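Local coordinates for receptor-type tyrosine-protein phosphatase C (Rattus norvegicus, PDB 5FN8), which probably dephosphorylates tyrosines of signalling proteins as a receptor phosphatase required for T-cell activation, and is represented here by its extracellular domains d3-d4, at residues B[62-67]-B[94-99]; B[99-104]-B[119-124]; B[125-130]-B[171-176]; B[131-136]-B[143-148]. All blocks are in the same frame, centred on the assembly; numbering follows the deposited sequence.

Contact 1 of 4, residues B[62-67]-B[94-99]; sequences LRPYTE and KAARPG. With NAG (2-acetamido-2-deoxy-beta-D-glucopyranose), chain H.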
# COMPACT_ATOMS: atom_id res chain seq x y z
N LEU B 62 6.97 1.80 -10.94
CA LEU B 62 7.14 2.41 -9.61
C LEU B 62 5.79 2.87 -9.12
O LEU B 62 4.85 2.96 -9.93
CB LEU B 62 8.18 3.54 -9.64
CG LEU B 62 9.59 3.20 -10.20
CD1 LEU B 62 10.47 4.41 -10.25
CD2 LEU B 62 10.28 2.11 -9.39
N ARG B 63 5.64 3.12 -7.81
CA ARG B 63 4.35 3.62 -7.29
C ARG B 63 4.33 5.14 -7.43
O ARG B 63 5.36 5.79 -7.23
CB ARG B 63 4.14 3.25 -5.79
CG ARG B 63 4.60 1.85 -5.35
CD ARG B 63 3.58 0.72 -5.45
NE ARG B 63 3.91 -0.34 -4.49
CZ ARG B 63 4.74 -1.37 -4.70
NH1 ARG B 63 5.33 -1.53 -5.88
NH2 ARG B 63 4.98 -2.25 -3.74
N PRO B 64 3.15 5.77 -7.67
CA PRO B 64 3.10 7.25 -7.74
C PRO B 64 3.34 7.90 -6.40
O PRO B 64 3.11 7.29 -5.35
CB PRO B 64 1.70 7.52 -8.28
CG PRO B 64 1.28 6.23 -8.95
CD PRO B 64 1.82 5.20 -8.01
N TYR B 65 3.90 9.13 -6.45
CA TYR B 65 4.24 9.97 -5.31
C TYR B 65 5.04 9.25 -4.19
O TYR B 65 4.78 9.40 -2.99
CB TYR B 65 2.98 10.75 -4.81
CG TYR B 65 3.35 12.03 -4.10
CD1 TYR B 65 3.80 13.14 -4.80
CD2 TYR B 65 3.30 12.12 -2.71
CE1 TYR B 65 4.22 14.30 -4.14
CE2 TYR B 65 3.67 13.29 -2.04
CZ TYR B 65 4.13 14.37 -2.76
OH TYR B 65 4.48 15.54 -2.11
N THR B 66 6.02 8.45 -4.61
CA THR B 66 6.87 7.68 -3.71
C THR B 66 8.31 8.14 -3.86
O THR B 66 8.77 8.37 -4.98
CB THR B 66 6.64 6.16 -3.93
OG1 THR B 66 5.28 5.85 -3.64
CG2 THR B 66 7.51 5.30 -3.03
N GLU B 67 9.00 8.32 -2.74
CA GLU B 67 10.42 8.65 -2.67
C GLU B 67 11.22 7.37 -2.86
O GLU B 67 10.91 6.35 -2.24
CB GLU B 67 10.77 9.26 -1.31
CG GLU B 67 11.50 10.59 -1.40
CD GLU B 67 10.68 11.79 -0.97
OE1 GLU B 67 10.04 11.71 0.10
OE2 GLU B 67 10.73 12.82 -1.68
N LYS B 94 6.11 11.32 -9.75
CA LYS B 94 5.07 12.34 -9.81
C LYS B 94 3.76 11.74 -9.26
O LYS B 94 3.63 10.50 -9.15
CB LYS B 94 4.92 12.89 -11.25
CG LYS B 94 6.20 13.48 -11.86
CD LYS B 94 6.69 14.77 -11.17
CE LYS B 94 8.15 15.06 -11.43
NZ LYS B 94 8.99 14.96 -10.18
N ALA B 95 2.81 12.63 -8.88
CA ALA B 95 1.51 12.22 -8.39
C ALA B 95 0.66 11.65 -9.52
O ALA B 95 0.90 11.92 -10.71
CB ALA B 95 0.80 13.40 -7.74
N ALA B 96 -0.32 10.82 -9.16
CA ALA B 96 -1.26 10.27 -10.14
C ALA B 96 -2.70 10.44 -9.60
O ALA B 96 -2.90 10.93 -8.48
CB ALA B 96 -0.94 8.80 -10.38
N ARG B 97 -3.71 10.06 -10.41
CA ARG B 97 -5.11 10.11 -9.99
C ARG B 97 -5.27 9.10 -8.87
O ARG B 97 -4.74 7.98 -8.97
CB ARG B 97 -6.05 9.73 -11.14
CG ARG B 97 -6.07 10.72 -12.29
CD ARG B 97 -6.98 10.23 -13.38
NE ARG B 97 -8.36 10.67 -13.15
CZ ARG B 97 -9.40 9.86 -12.95
NH1 ARG B 97 -9.24 8.54 -12.94
NH2 ARG B 97 -10.61 10.37 -12.76
N PRO B 98 -5.93 9.47 -7.75
CA PRO B 98 -6.15 8.48 -6.68
C PRO B 98 -7.21 7.46 -7.16
O PRO B 98 -7.79 7.61 -8.25
CB PRO B 98 -6.72 9.36 -5.55
CG PRO B 98 -7.42 10.47 -6.23
CD PRO B 98 -6.61 10.75 -7.46
N GLY B 99 -7.52 6.50 -6.30
CA GLY B 99 -8.59 5.57 -6.60
C GLY B 99 -9.92 6.09 -6.08
O GLY B 99 -10.02 7.24 -5.65
C1 NAG H . 0.29 8.20 -15.32
C2 NAG H . -1.23 8.20 -15.24
C3 NAG H . -1.82 7.89 -16.62
C4 NAG H . -1.30 8.90 -17.65
C5 NAG H . 0.23 8.92 -17.64
C6 NAG H . 0.82 10.02 -18.50
C7 NAG H . -2.71 7.79 -13.29
C8 NAG H . -3.35 6.73 -12.44
N2 NAG H . -1.82 7.35 -14.22
O3 NAG H . -3.24 7.97 -16.57
O4 NAG H . -1.76 8.56 -18.95
O5 NAG H . 0.71 9.16 -16.30
O6 NAG H . 0.19 11.28 -18.28
O7 NAG H . -2.96 8.99 -13.14
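The methyl of A96 rests against the CB-CG side of the P64 ring, CB of A96 lying 3.6 Å from CB of P64 and nearly as close to CG. Next to this patch the backbone closes the contact. Y65 N donates to K94 O at 3.0 Å and 154°, but it approaches from 57° above the carbonyl plane, away from either lone pair. Y65 itself lies in the left-handed region, at a sharp turn of the chain. With CG anti to its backbone N (chi1 -155°), its ring points away from 94-99 towards P127, and only its near side brushes the linker, CD1 of Y65 coming 4.2 Å from CB of A95, obliquely.

The residues 62-68 carry the tyrosine corner familiar from fibronectin type III domains, with the pattern Leu-x-Pro-x-Thr-x-Tyr. Y68 OH is hydrogen-bonded to R63 N and so holds the turn that presents P64 and Y65. T93 supports the same turn, its OG1 bonding to R63 O and its backbone pairing with T66.

Further along 94-99, which runs from the last strand of d3 to the first of d4, a NAG residue is gripped: R97 N donates to its O7 at 3.0 Å, nearly straight, and CB of A96 lies 3.4 Å from that O7. R97 NH2 reaches across to a salt bridge with D177 of d4.

Contact 2 of 4, residues B[99-104]-B[119-124]; sequences GKVNGM and NSPYEI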
# COMPACT_ATOMS: atom_id res chain seq x y z
N GLY B 99 -7.52 6.50 -6.30
CA GLY B 99 -8.59 5.57 -6.60
C GLY B 99 -9.92 6.09 -6.08
O GLY B 99 -10.02 7.24 -5.65
N LYS B 100 -10.95 5.26 -6.15
CA LYS B 100 -12.28 5.60 -5.67
C LYS B 100 -12.38 5.34 -4.18
O LYS B 100 -11.67 4.53 -3.65
CB LYS B 100 -13.35 4.82 -6.43
CG LYS B 100 -13.40 5.07 -7.93
CD LYS B 100 -14.28 4.04 -8.63
CE LYS B 100 -15.75 4.26 -8.39
NZ LYS B 100 -16.57 3.08 -8.79
N VAL B 101 -13.27 6.04 -3.51
CA VAL B 101 -13.50 5.89 -2.08
C VAL B 101 -14.14 4.51 -1.82
O VAL B 101 -14.81 3.94 -2.70
CB VAL B 101 -14.35 7.07 -1.50
CG1 VAL B 101 -13.64 8.42 -1.68
CG2 VAL B 101 -15.80 7.11 -2.06
N ASN B 102 -13.94 3.98 -0.62
CA ASN B 102 -14.48 2.68 -0.26
C ASN B 102 -15.59 2.82 0.76
O ASN B 102 -15.50 3.66 1.65
CB ASN B 102 -13.36 1.74 0.27
CG ASN B 102 -12.37 1.34 -0.81
OD1 ASN B 102 -12.72 0.63 -1.78
ND2 ASN B 102 -11.14 1.84 -0.69
N GLY B 103 -16.60 1.97 0.62
CA GLY B 103 -17.72 1.87 1.54
C GLY B 103 -18.61 3.08 1.62
O GLY B 103 -18.98 3.50 2.73
N MET B 104 -18.96 3.65 0.44
CA MET B 104 -19.82 4.83 0.39
C MET B 104 -21.24 4.47 0.79
O MET B 104 -21.89 3.64 0.13
CB MET B 104 -19.77 5.51 -0.97
CG MET B 104 -20.35 6.91 -0.97
SD MET B 104 -20.55 7.47 -2.65
CE MET B 104 -21.90 8.67 -2.45
N ASN B 119 -14.94 5.67 3.19
CA ASN B 119 -13.60 5.48 3.70
C ASN B 119 -12.64 5.76 2.58
O ASN B 119 -13.00 5.71 1.40
CB ASN B 119 -13.41 4.06 4.25
CG ASN B 119 -14.39 3.69 5.33
OD1 ASN B 119 -15.18 2.75 5.18
ND2 ASN B 119 -14.37 4.42 6.44
N SER B 120 -11.41 6.06 2.95
CA SER B 120 -10.30 6.37 2.07
C SER B 120 -10.11 5.38 0.91
O SER B 120 -10.37 4.19 1.11
CB SER B 120 -9.02 6.41 2.90
OG SER B 120 -7.87 6.69 2.13
N PRO B 121 -9.61 5.81 -0.28
CA PRO B 121 -9.26 4.83 -1.32
C PRO B 121 -7.96 4.10 -0.87
O PRO B 121 -7.28 4.54 0.07
CB PRO B 121 -8.95 5.72 -2.54
CG PRO B 121 -9.40 7.09 -2.16
CD PRO B 121 -9.22 7.16 -0.71
N TYR B 122 -7.60 3.01 -1.54
CA TYR B 122 -6.37 2.30 -1.17
C TYR B 122 -5.14 3.01 -1.73
O TYR B 122 -4.16 3.23 -1.00
CB TYR B 122 -6.46 0.83 -1.59
CG TYR B 122 -7.49 0.04 -0.81
CD1 TYR B 122 -7.23 -0.40 0.48
CD2 TYR B 122 -8.70 -0.33 -1.40
CE1 TYR B 122 -8.16 -1.17 1.19
CE2 TYR B 122 -9.60 -1.15 -0.73
CZ TYR B 122 -9.35 -1.53 0.58
OH TYR B 122 -10.28 -2.29 1.25
N GLU B 123 -5.25 3.48 -2.98
CA GLU B 123 -4.27 4.26 -3.74
C GLU B 123 -4.53 5.77 -3.58
O GLU B 123 -5.48 6.29 -4.17
CB GLU B 123 -4.36 3.87 -5.23
CG GLU B 123 -3.87 2.45 -5.54
CD GLU B 123 -3.81 2.12 -7.02
OE1 GLU B 123 -3.16 2.87 -7.78
OE2 GLU B 123 -4.41 1.09 -7.42
N ILE B 124 -3.71 6.46 -2.74
CA ILE B 124 -3.74 7.90 -2.48
C ILE B 124 -3.07 8.64 -3.64
O ILE B 124 -3.68 9.55 -4.21
CB ILE B 124 -3.13 8.27 -1.10
CG1 ILE B 124 -3.81 7.46 0.08
CG2 ILE B 124 -3.18 9.82 -0.83
CD1 ILE B 124 -5.29 7.40 0.13
O HOH W 1 -9.96 2.27 -3.35
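Three partners grip one water: K100 O accepts from it at 2.8 Å, while N102 ND2 and Y122 N donate to it at 2.9 and 3.1 Å. The same N102 ND2 spends its second N-H on S120 O, 3.1 Å away, meeting a lone pair in the carbonyl plane and staying close to the amide's own plane. Two bonds therefore fix the rotation of the amide, which is put there by CG lying anti to the carbonyl carbon (chi1 -68°). The ring of Y122 crosses it, CD2 being 3.3 Å from N102 ND2, with the amide and ring planes 53° apart.

Below this side-chain network the backbones form one antiparallel hydrogen-bonded pair. N102 N donates to N119 O at 2.8 Å, and N119 N returns a bond to N102 O at 2.6 Å, nearly along the C=O axis. Beyond P121, whose CB presses on K100 O, G99 N bonds E123 O at 3.0 Å and closes the far end. Y122 also stacks on Y122 of the second subunit.

This opens the fibronectin type III sandwich of d4, where strand 104-108 begins beside strand 114-119. V101 packs on Y131 of strand 130-137, and P121 on F169 of strand 162-170, both in the facing sheet.

Contact 3 of 4, residues B[125-130]-B[171-176]; sequences NGPEAR and NGEYLG. With NAG (2-acetamido-2-deoxy-beta-D-glucopyranose), chain G.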
# COMPACT_ATOMS: atom_id res chain seq x y z
N ASN B 125 -1.82 8.26 -3.98
CA ASN B 125 -1.00 8.77 -5.09
C ASN B 125 -0.67 10.25 -5.09
O ASN B 125 -0.34 10.81 -6.15
CB ASN B 125 -1.61 8.35 -6.45
CG ASN B 125 -1.74 6.86 -6.60
OD1 ASN B 125 -1.06 6.08 -5.92
ND2 ASN B 125 -2.62 6.43 -7.51
N GLY B 126 -0.72 10.87 -3.93
CA GLY B 126 -0.44 12.29 -3.82
C GLY B 126 -0.21 12.73 -2.39
O GLY B 126 -0.38 11.92 -1.48
N PRO B 127 0.11 14.03 -2.17
CA PRO B 127 0.44 14.51 -0.81
C PRO B 127 -0.68 14.71 0.20
O PRO B 127 -0.39 14.79 1.40
CB PRO B 127 1.17 15.83 -1.05
CG PRO B 127 0.62 16.32 -2.33
CD PRO B 127 0.34 15.09 -3.18
N GLU B 128 -1.94 14.90 -0.27
CA GLU B 128 -3.05 15.23 0.61
C GLU B 128 -4.19 14.23 0.53
O GLU B 128 -4.15 13.29 -0.26
CB GLU B 128 -3.54 16.66 0.33
CG GLU B 128 -2.51 17.73 0.67
CD GLU B 128 -2.42 18.84 -0.35
OE1 GLU B 128 -3.46 19.47 -0.65
OE2 GLU B 128 -1.29 19.12 -0.83
N ALA B 129 -5.21 14.44 1.39
CA ALA B 129 -6.37 13.59 1.48
C ALA B 129 -7.63 14.42 1.76
O ALA B 129 -7.86 14.84 2.90
CB ALA B 129 -6.16 12.52 2.54
N ARG B 130 -8.44 14.66 0.68
CA ARG B 130 -9.71 15.41 0.77
C ARG B 130 -10.81 14.73 0.03
O ARG B 130 -10.59 13.99 -0.94
CB ARG B 130 -9.56 16.89 0.36
CG ARG B 130 -8.44 17.56 1.16
CD ARG B 130 -8.48 19.04 1.24
NE ARG B 130 -9.76 19.55 1.74
CZ ARG B 130 -9.99 19.93 2.99
NH1 ARG B 130 -9.06 19.78 3.92
NH2 ARG B 130 -11.17 20.43 3.33
N ASN B 171 -6.26 14.34 -3.92
CA ASN B 171 -4.96 14.05 -3.30
C ASN B 171 -3.97 15.23 -3.27
O ASN B 171 -2.80 15.02 -3.01
CB ASN B 171 -4.33 12.76 -3.91
CG ASN B 171 -3.78 12.95 -5.30
OD1 ASN B 171 -3.62 14.06 -5.80
ND2 ASN B 171 -3.46 11.86 -5.97
N GLY B 172 -4.44 16.45 -3.48
CA GLY B 172 -3.59 17.64 -3.50
C GLY B 172 -3.17 18.02 -4.90
O GLY B 172 -2.68 19.12 -5.12
N GLU B 173 -3.36 17.11 -5.86
CA GLU B 173 -2.99 17.37 -7.24
C GLU B 173 -4.00 16.84 -8.24
O GLU B 173 -4.11 17.38 -9.34
CB GLU B 173 -1.60 16.77 -7.52
CG GLU B 173 -0.47 17.69 -7.10
CD GLU B 173 0.90 17.10 -7.29
OE1 GLU B 173 1.34 16.96 -8.45
OE2 GLU B 173 1.53 16.78 -6.26
N TYR B 174 -4.74 15.79 -7.88
CA TYR B 174 -5.69 15.15 -8.78
C TYR B 174 -6.93 14.71 -8.10
O TYR B 174 -6.91 14.36 -6.92
CB TYR B 174 -5.08 13.90 -9.46
CG TYR B 174 -3.92 14.22 -10.38
CD1 TYR B 174 -4.13 14.74 -11.65
CD2 TYR B 174 -2.61 13.98 -9.98
CE1 TYR B 174 -3.07 15.08 -12.48
CE2 TYR B 174 -1.53 14.29 -10.81
CZ TYR B 174 -1.76 14.81 -12.07
OH TYR B 174 -0.71 15.16 -12.89
N LEU B 175 -8.01 14.67 -8.87
CA LEU B 175 -9.30 14.17 -8.46
C LEU B 175 -9.41 12.79 -9.13
O LEU B 175 -9.03 12.65 -10.29
CB LEU B 175 -10.36 15.12 -9.05
CG LEU B 175 -11.59 15.49 -8.30
CD1 LEU B 175 -11.28 15.98 -6.89
CD2 LEU B 175 -12.24 16.62 -9.01
N GLY B 176 -9.88 11.80 -8.40
CA GLY B 176 -10.13 10.47 -8.95
C GLY B 176 -11.55 10.34 -9.48
O GLY B 176 -12.28 11.33 -9.61
C1 NAG G . -10.45 21.43 -1.40
C2 NAG G . -9.98 21.79 -2.81
C3 NAG G . -8.48 22.09 -2.86
C4 NAG G . -8.05 23.00 -1.72
C5 NAG G . -8.52 22.46 -0.37
C6 NAG G . -8.20 23.39 0.78
C7 NAG G . -10.18 20.56 -4.99
C8 NAG G . -10.79 19.36 -5.64
N2 NAG G . -10.31 20.63 -3.64
O3 NAG G . -8.19 22.78 -4.07
O4 NAG G . -6.63 23.12 -1.73
O5 NAG G . -9.94 22.30 -0.38
O6 NAG G . -8.58 22.86 2.04
O7 NAG G . -9.59 21.42 -5.64
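An Asx turn at N171 starts the loop between strands 162-170 and 179-184 of d4, the F-G loop of a fibronectin type III domain, and the B-C loop 125-130 lies against it. CG of N171 takes the crowded position between backbone N and carbonyl carbon (chi1 74°). From there OD1 of N171 reaches forward along the chain and accepts twice, from E173 N at 3.1 Å in the carbonyl plane and from Y174 N at 2.9 Å from above it. With OD1 committed in this way, ND2 points to the other side, into the domain junction, and bonds A96 O of the interdomain linker and I124 O.

Across the loops, E128 N donates to N171 O at 2.9 Å, 60° out of the carbonyl plane. P127 leans on the same oxygen, its CD 3.1 Å from N171 O. CG of N171 lies 3.7 Å from CA of G126, a position with no space for a side chain there. G172, at a positive phi of 96°, is equally bare where E128 folds over it, OE1 standing 3.4 Å from CA of G172.

At the glycan side, O6 of a NAG residue sits over the centre of one face of the R130 guanidinium, 3.4 Å from CZ. CD1 of L175 touches the acetyl carbon C8 of that sugar.

Backbone bonds from R130 to Y170 and from G176 to F169 tie both loops to strand 162-170, while A129 packs on F169.

Contact 4 of 4, residues B[131-136]-B[143-148]; sequences YILEVK and KTFNQS. With NAG (2-acetamido-2-deoxy-beta-D-glucopyranose), chain G.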
# COMPACT_ATOMS: atom_id res chain seq x y z
N TYR B 131 -12.01 14.95 0.52
CA TYR B 131 -13.23 14.35 0.03
C TYR B 131 -14.14 15.42 -0.56
O TYR B 131 -14.50 16.38 0.12
CB TYR B 131 -13.91 13.59 1.18
CG TYR B 131 -13.07 12.46 1.69
CD1 TYR B 131 -13.12 11.20 1.09
CD2 TYR B 131 -12.14 12.65 2.72
CE1 TYR B 131 -12.31 10.15 1.54
CE2 TYR B 131 -11.32 11.62 3.16
CZ TYR B 131 -11.41 10.37 2.58
OH TYR B 131 -10.56 9.38 3.01
N ILE B 132 -14.48 15.24 -1.85
CA ILE B 132 -15.36 16.17 -2.57
C ILE B 132 -16.71 15.52 -2.75
O ILE B 132 -16.81 14.44 -3.32
CB ILE B 132 -14.76 16.57 -3.95
CG1 ILE B 132 -13.28 17.03 -3.88
CG2 ILE B 132 -15.68 17.50 -4.75
CD1 ILE B 132 -12.91 18.08 -2.90
N LEU B 133 -17.73 16.16 -2.29
CA LEU B 133 -19.06 15.65 -2.51
C LEU B 133 -19.88 16.61 -3.37
O LEU B 133 -19.97 17.79 -3.06
CB LEU B 133 -19.78 15.36 -1.18
CG LEU B 133 -21.29 15.12 -1.26
CD1 LEU B 133 -21.62 13.82 -1.98
CD2 LEU B 133 -21.91 15.13 0.09
N GLU B 134 -20.45 16.09 -4.45
CA GLU B 134 -21.38 16.80 -5.33
C GLU B 134 -22.76 16.22 -5.15
O GLU B 134 -22.93 15.00 -5.11
CB GLU B 134 -21.01 16.63 -6.78
CG GLU B 134 -19.81 17.45 -7.17
CD GLU B 134 -19.70 17.53 -8.67
OE1 GLU B 134 -19.97 16.55 -9.39
OE2 GLU B 134 -19.33 18.63 -9.12
N VAL B 135 -23.73 17.09 -5.04
CA VAL B 135 -25.12 16.69 -4.89
C VAL B 135 -25.86 17.17 -6.13
O VAL B 135 -25.78 18.35 -6.48
CB VAL B 135 -25.76 17.19 -3.57
CG1 VAL B 135 -27.21 16.70 -3.44
CG2 VAL B 135 -24.92 16.77 -2.35
N LYS B 136 -26.52 16.24 -6.83
CA LYS B 136 -27.24 16.55 -8.06
C LYS B 136 -28.70 16.15 -8.01
O LYS B 136 -29.07 15.23 -7.29
CB LYS B 136 -26.52 15.92 -9.28
CG LYS B 136 -25.17 16.53 -9.59
CD LYS B 136 -24.55 15.94 -10.83
CE LYS B 136 -23.22 16.57 -11.11
NZ LYS B 136 -22.50 15.84 -12.19
N LYS B 143 -25.49 21.12 -4.65
CA LYS B 143 -24.57 21.43 -3.54
C LYS B 143 -23.25 20.78 -3.80
O LYS B 143 -23.18 19.78 -4.49
CB LYS B 143 -25.11 20.87 -2.20
CG LYS B 143 -26.47 21.44 -1.75
CD LYS B 143 -27.04 20.64 -0.61
CE LYS B 143 -28.35 21.15 -0.04
NZ LYS B 143 -28.24 22.46 0.65
N THR B 144 -22.20 21.36 -3.23
CA THR B 144 -20.83 20.85 -3.30
C THR B 144 -20.13 21.04 -1.94
O THR B 144 -20.37 22.05 -1.28
CB THR B 144 -20.07 21.33 -4.55
OG1 THR B 144 -18.88 20.55 -4.64
CG2 THR B 144 -19.67 22.78 -4.48
N PHE B 145 -19.29 20.06 -1.52
CA PHE B 145 -18.57 20.08 -0.23
C PHE B 145 -17.17 19.56 -0.42
O PHE B 145 -16.95 18.68 -1.25
CB PHE B 145 -19.25 19.19 0.81
CG PHE B 145 -20.71 19.41 1.10
CD1 PHE B 145 -21.69 18.87 0.27
CD2 PHE B 145 -21.11 20.02 2.28
CE1 PHE B 145 -23.06 19.07 0.55
CE2 PHE B 145 -22.48 20.20 2.57
CZ PHE B 145 -23.44 19.74 1.70
N ASN B 146 -16.23 20.08 0.36
CA ASN B 146 -14.82 19.75 0.31
C ASN B 146 -14.37 19.61 1.76
O ASN B 146 -14.38 20.58 2.51
CB ASN B 146 -14.04 20.87 -0.43
CG ASN B 146 -12.55 20.68 -0.47
OD1 ASN B 146 -12.00 19.84 0.22
ND2 ASN B 146 -11.88 21.46 -1.29
N GLN B 147 -14.02 18.39 2.18
CA GLN B 147 -13.66 18.10 3.57
C GLN B 147 -12.49 17.15 3.71
O GLN B 147 -12.16 16.38 2.79
CB GLN B 147 -14.87 17.50 4.29
CG GLN B 147 -15.94 18.50 4.70
CD GLN B 147 -17.24 17.85 5.15
OE1 GLN B 147 -18.32 18.42 5.01
NE2 GLN B 147 -17.20 16.62 5.66
N SER B 148 -11.88 17.18 4.91
CA SER B 148 -10.80 16.31 5.40
C SER B 148 -11.33 14.93 5.72
O SER B 148 -10.60 13.97 5.59
CB SER B 148 -10.25 16.89 6.69
OG SER B 148 -9.52 18.05 6.38
C1 NAG G . -10.45 21.43 -1.40
C2 NAG G . -9.98 21.79 -2.81
C3 NAG G . -8.48 22.09 -2.86
C4 NAG G . -8.05 23.00 -1.72
C5 NAG G . -8.52 22.46 -0.37
C6 NAG G . -8.20 23.39 0.78
C7 NAG G . -10.18 20.56 -4.99
C8 NAG G . -10.79 19.36 -5.64
N2 NAG G . -10.31 20.63 -3.64
O3 NAG G . -8.19 22.78 -4.07
O4 NAG G . -6.63 23.12 -1.73
O5 NAG G . -9.94 22.30 -0.38
O6 NAG G . -8.58 22.86 2.04
O7 NAG G . -9.59 21.42 -5.64
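The ring of F145 meets the opposite strand at its edge: L133 O lies there in the ring plane, and CG2 of V135 approaches the same rim, 4.1 Å from CE1 of F145. CD2 of L133 comes in obliquely, 3.8 Å from CD1 of F145, the two side chains lying side by side. The Y131 ring likewise takes a carbonyl at its edge, S148 O being in plane and 3.5 Å from CE2 of Y131; F169 adds an edge-to-face ring contact from strand 162-170.

These groups belong to the hairpin of strands 130-137 and 140-147, the C-C' pair of a fibronectin type III sandwich, with axes 4.7 Å apart and 171° between directions. Y131-Q147, L133-F145 and V135-K143 are hydrogen-bonded pairs, whose side chains share one face; there Y131, L133 and Q147 touch F152 of the facing sheet and K143 touches V154. Y131 N to Q147 O is the shortest of these bonds at 2.7 Å; K143 N to V135 O is weak. L133 O receives F145 N at 2.8 Å and, weakly, OG1 of T144.

The other face bears the non-hydrogen-bonded pairs I132-N146 and E134-T144. ND2 of N146 is bonded covalently to C1 of a NAG residue, and OD1 accepts from R130 NE, which fixes the amide. CD1 of I132 lies 3.6 Å from CG of N146 and touches the acetyl methyl of the sugar.

In the fold
Along the chain, contact 1 closes before contact 2 opens, contact 3 follows, and contact 4 is enclosed within the span that contact 3 bridges. Contact 1 joins the d3 loop between strands 56-59 and 67-76 to the linker, while the other three lie in d4. Centres of contacts 1 and 3 are about 9 Å apart, and an R97 O to N125 ND2 hydrogen bond joins them; contacts 2 and 3 are about 12 Å apart. Contact 4 stands farther off, about 23 Å from contact 1 between centres, at the 140-147 edge of the four-stranded sheet. The loops of contacts 1 to 3 thus form the d3-d4 junction, consistent with a defined interdomain orientation.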